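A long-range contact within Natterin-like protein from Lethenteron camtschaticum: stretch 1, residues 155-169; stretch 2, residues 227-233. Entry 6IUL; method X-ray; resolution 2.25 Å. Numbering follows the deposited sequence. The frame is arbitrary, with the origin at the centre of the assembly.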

# COMPACT_ATOMS: atom_id res chain seq x y z
N LYS A 155 1.53 10.57 -19.90
CA LYS A 155 0.55 10.85 -20.96
C LYS A 155 -0.29 9.62 -21.20
O LYS A 155 0.20 8.51 -21.15
CB LYS A 155 1.23 11.25 -22.28
CG LYS A 155 1.83 12.63 -22.23
CD LYS A 155 2.79 12.86 -23.39
CE LYS A 155 3.26 14.30 -23.51
NZ LYS A 155 4.40 14.62 -22.61
N TYR A 156 -1.58 9.85 -21.46
CA TYR A 156 -2.54 8.82 -21.78
C TYR A 156 -3.05 9.14 -23.20
O TYR A 156 -4.05 9.84 -23.38
CB TYR A 156 -3.69 8.81 -20.76
CG TYR A 156 -3.20 8.73 -19.36
CD1 TYR A 156 -2.97 7.50 -18.76
CD2 TYR A 156 -2.96 9.90 -18.63
CE1 TYR A 156 -2.52 7.44 -17.44
CE2 TYR A 156 -2.49 9.85 -17.34
CZ TYR A 156 -2.26 8.61 -16.75
OH TYR A 156 -1.78 8.56 -15.46
N PRO A 157 -2.32 8.66 -24.22
CA PRO A 157 -2.54 9.15 -25.59
C PRO A 157 -3.90 8.73 -26.23
O PRO A 157 -4.31 9.32 -27.20
CB PRO A 157 -1.34 8.57 -26.37
CG PRO A 157 -0.85 7.44 -25.55
CD PRO A 157 -1.18 7.73 -24.12
N THR A 158 -4.56 7.72 -25.70
CA THR A 158 -5.87 7.31 -26.23
C THR A 158 -7.04 7.78 -25.37
O THR A 158 -8.19 7.41 -25.63
CB THR A 158 -5.98 5.81 -26.39
OG1 THR A 158 -6.02 5.19 -25.10
CG2 THR A 158 -4.82 5.23 -27.24
N MET A 159 -6.76 8.61 -24.36
CA MET A 159 -7.74 8.96 -23.35
C MET A 159 -8.99 9.67 -23.90
O MET A 159 -10.12 9.28 -23.58
CB MET A 159 -7.11 9.84 -22.27
CG MET A 159 -8.10 10.15 -21.16
SD MET A 159 -7.33 10.74 -19.64
CE MET A 159 -7.42 12.51 -19.83
N HIS A 160 -8.76 10.70 -24.70
CA HIS A 160 -9.78 11.44 -25.43
C HIS A 160 -10.68 10.62 -26.38
O HIS A 160 -11.64 11.16 -26.88
CB HIS A 160 -9.07 12.54 -26.25
CG HIS A 160 -8.19 11.99 -27.34
ND1 HIS A 160 -6.99 11.35 -27.09
CD2 HIS A 160 -8.38 11.92 -28.68
CE1 HIS A 160 -6.46 10.95 -28.23
NE2 HIS A 160 -7.28 11.29 -29.21
N GLN A 161 -10.36 9.37 -26.67
CA GLN A 161 -11.12 8.58 -27.63
C GLN A 161 -11.95 7.50 -26.99
O GLN A 161 -12.73 6.85 -27.69
CB GLN A 161 -10.19 7.88 -28.65
CG GLN A 161 -9.32 8.80 -29.48
CD GLN A 161 -8.25 8.04 -30.27
OE1 GLN A 161 -7.88 6.90 -29.95
NE2 GLN A 161 -7.72 8.69 -31.32
N ILE A 162 -11.78 7.24 -25.69
CA ILE A 162 -12.60 6.21 -25.09
C ILE A 162 -13.49 6.80 -23.99
O ILE A 162 -13.09 7.70 -23.24
CB ILE A 162 -11.78 5.00 -24.66
CG1 ILE A 162 -11.34 5.10 -23.24
CG2 ILE A 162 -10.55 4.78 -25.55
CD1 ILE A 162 -11.18 3.73 -22.62
N LEU A 163 -14.73 6.32 -23.96
CA LEU A 163 -15.69 6.82 -22.98
C LEU A 163 -15.65 5.99 -21.71
O LEU A 163 -15.56 4.75 -21.80
CB LEU A 163 -17.11 6.90 -23.54
CG LEU A 163 -17.37 8.15 -24.41
CD1 LEU A 163 -18.89 8.27 -24.57
CD2 LEU A 163 -16.77 9.50 -23.91
N PRO A 164 -15.72 6.66 -20.55
CA PRO A 164 -15.74 5.95 -19.28
C PRO A 164 -16.97 5.06 -19.18
O PRO A 164 -18.03 5.40 -19.71
CB PRO A 164 -15.80 7.06 -18.24
CG PRO A 164 -15.35 8.28 -18.92
CD PRO A 164 -15.74 8.12 -20.36
N ASN A 165 -16.83 3.91 -18.55
CA ASN A 165 -17.99 3.08 -18.28
C ASN A 165 -18.38 3.25 -16.79
O ASN A 165 -17.90 2.49 -15.92
CB ASN A 165 -17.70 1.62 -18.60
CG ASN A 165 -18.88 0.73 -18.30
OD1 ASN A 165 -20.02 1.21 -18.24
ND2 ASN A 165 -18.63 -0.54 -18.08
N VAL A 166 -19.23 4.23 -16.50
CA VAL A 166 -19.62 4.51 -15.11
C VAL A 166 -20.82 3.70 -14.66
O VAL A 166 -21.89 3.88 -15.16
CB VAL A 166 -19.94 6.00 -14.96
CG1 VAL A 166 -20.30 6.31 -13.53
CG2 VAL A 166 -18.74 6.84 -15.38
N GLN A 167 -20.62 2.77 -13.73
CA GLN A 167 -21.67 1.92 -13.19
C GLN A 167 -22.19 2.52 -11.87
O GLN A 167 -21.41 2.80 -10.94
CB GLN A 167 -21.19 0.47 -12.90
CG GLN A 167 -20.76 -0.43 -14.09
CD GLN A 167 -21.79 -0.61 -15.24
OE1 GLN A 167 -21.58 -1.42 -16.13
NE2 GLN A 167 -22.86 0.18 -15.25
N MET A 168 -23.52 2.67 -11.80
CA MET A 168 -24.21 3.23 -10.65
C MET A 168 -24.58 2.14 -9.67
O MET A 168 -24.99 1.04 -10.06
CB MET A 168 -25.48 3.97 -11.12
CG MET A 168 -25.21 5.14 -12.06
SD MET A 168 -24.05 6.39 -11.42
CE MET A 168 -24.38 7.72 -12.61
N GLU A 169 -24.37 2.43 -8.38
CA GLU A 169 -24.71 1.54 -7.31
C GLU A 169 -25.57 2.35 -6.34
O GLU A 169 -25.25 3.51 -6.03
CB GLU A 169 -23.48 1.10 -6.49
CG GLU A 169 -22.16 0.95 -7.19
CD GLU A 169 -21.03 0.63 -6.21
OE1 GLU A 169 -21.25 0.63 -4.98
OE2 GLU A 169 -19.93 0.33 -6.69
N GLY A 227 -22.55 12.88 -21.19
CA GLY A 227 -22.35 11.69 -20.37
C GLY A 227 -21.16 11.91 -19.43
O GLY A 227 -21.16 12.83 -18.62
N PHE A 228 -20.14 11.06 -19.56
CA PHE A 228 -18.93 11.25 -18.80
C PHE A 228 -17.73 11.28 -19.76
O PHE A 228 -17.76 10.70 -20.85
CB PHE A 228 -18.78 10.14 -17.78
CG PHE A 228 -19.77 10.20 -16.64
CD1 PHE A 228 -19.57 11.06 -15.57
CD2 PHE A 228 -20.87 9.35 -16.61
CE1 PHE A 228 -20.45 11.07 -14.49
CE2 PHE A 228 -21.77 9.38 -15.54
CZ PHE A 228 -21.56 10.24 -14.48
N SER A 229 -16.69 11.99 -19.35
CA SER A 229 -15.42 11.94 -20.02
C SER A 229 -14.27 11.77 -19.03
O SER A 229 -14.37 12.12 -17.86
CB SER A 229 -15.20 13.20 -20.84
OG SER A 229 -15.10 14.30 -19.97
N PHE A 230 -13.15 11.24 -19.51
CA PHE A 230 -11.91 11.19 -18.72
C PHE A 230 -11.19 12.55 -18.65
O PHE A 230 -11.20 13.32 -19.61
CB PHE A 230 -10.98 10.13 -19.30
CG PHE A 230 -11.43 8.71 -19.05
CD1 PHE A 230 -11.66 8.27 -17.77
CD2 PHE A 230 -11.54 7.80 -20.08
CE1 PHE A 230 -12.02 6.96 -17.52
CE2 PHE A 230 -11.93 6.50 -19.85
CZ PHE A 230 -12.16 6.07 -18.56
N THR A 231 -10.60 12.86 -17.49
CA THR A 231 -9.56 13.91 -17.37
C THR A 231 -8.47 13.43 -16.41
O THR A 231 -8.60 12.34 -15.83
CB THR A 231 -10.08 15.22 -16.81
OG1 THR A 231 -11.07 14.93 -15.80
CG2 THR A 231 -10.66 16.08 -17.92
N VAL A 232 -7.41 14.22 -16.25
CA VAL A 232 -6.37 13.88 -15.29
C VAL A 232 -6.41 14.90 -14.18
O VAL A 232 -6.29 16.09 -14.42
CB VAL A 232 -4.92 13.77 -15.87
CG1 VAL A 232 -4.84 12.68 -16.92
CG2 VAL A 232 -4.41 15.11 -16.40
N GLY A 233 -6.52 14.40 -12.95
CA GLY A 233 -6.53 15.26 -11.78
C GLY A 233 -5.25 16.04 -11.57
O GLY A 233 -4.28 15.95 -12.34

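Stretch 2 is a strand from Phe228 onward that continues beyond the stretch, and stretch 1 crosses beside it as a turn, a short 3-10 segment and a loop that leads into a strand continuing past Glu169. No hydrogen bond joins the two; side chains hold them together, burying 579 Å² in total. The backbones come near at Leu163 and Ser229, whose CA atoms lie 5.9 Å apart, and stand wider at Tyr156 and Val232, with CA atoms 9.1 Å apart. Strand alternation sets the pattern: Phe228, Phe230 and Val232 point toward stretch 1, while Ser229 and Thr231 point away.

Within stretch 1, a type I turn from Tyr156 to Met159 is closed by Met159 N to Tyr156 O at 3.1 Å. Gln161 N to Thr158 O, also 3.1 Å, and a weak bond from Ile162 N to Met159 O, 3.4 Å, continue the fold.

Two CH-pi contacts serve the aromatic rings. Pro164 CG sits 3.7 Å from the Phe230 ring centroid, only 4° off the normal, so the CG methylene sits almost squarely over the pi face of the ring. Val166 CG2 lies 3.9 Å from the Phe228 centroid, 26° off the normal, a more slanted approach over the face.

Apolar packing adds further contacts, carbon against carbon at van der Waals range, which shield apolar surface from water. Met159 CG meets Phe230 CB at 3.4 Å, and its extended side chain (chi1 and chi2 both t) carries Met159 CE to 3.9 Å from Val232 CG1. Tyr156 CE2 adds a contact to Val232 CG1 at 3.7 Å; Tyr156 OH is hydrogen-bonded elsewhere in the structure. Ile162 CG1 touches Phe230 CE2 at 3.7 Å, and Met168 CE reaches the edge of the Phe228 ring, 4.2 Å from Phe228 CZ. Carbon also packs against backbone oxygen: Pro164 CD and Leu163 CD2 approach Phe228 O at 3.3 and 3.4 Å.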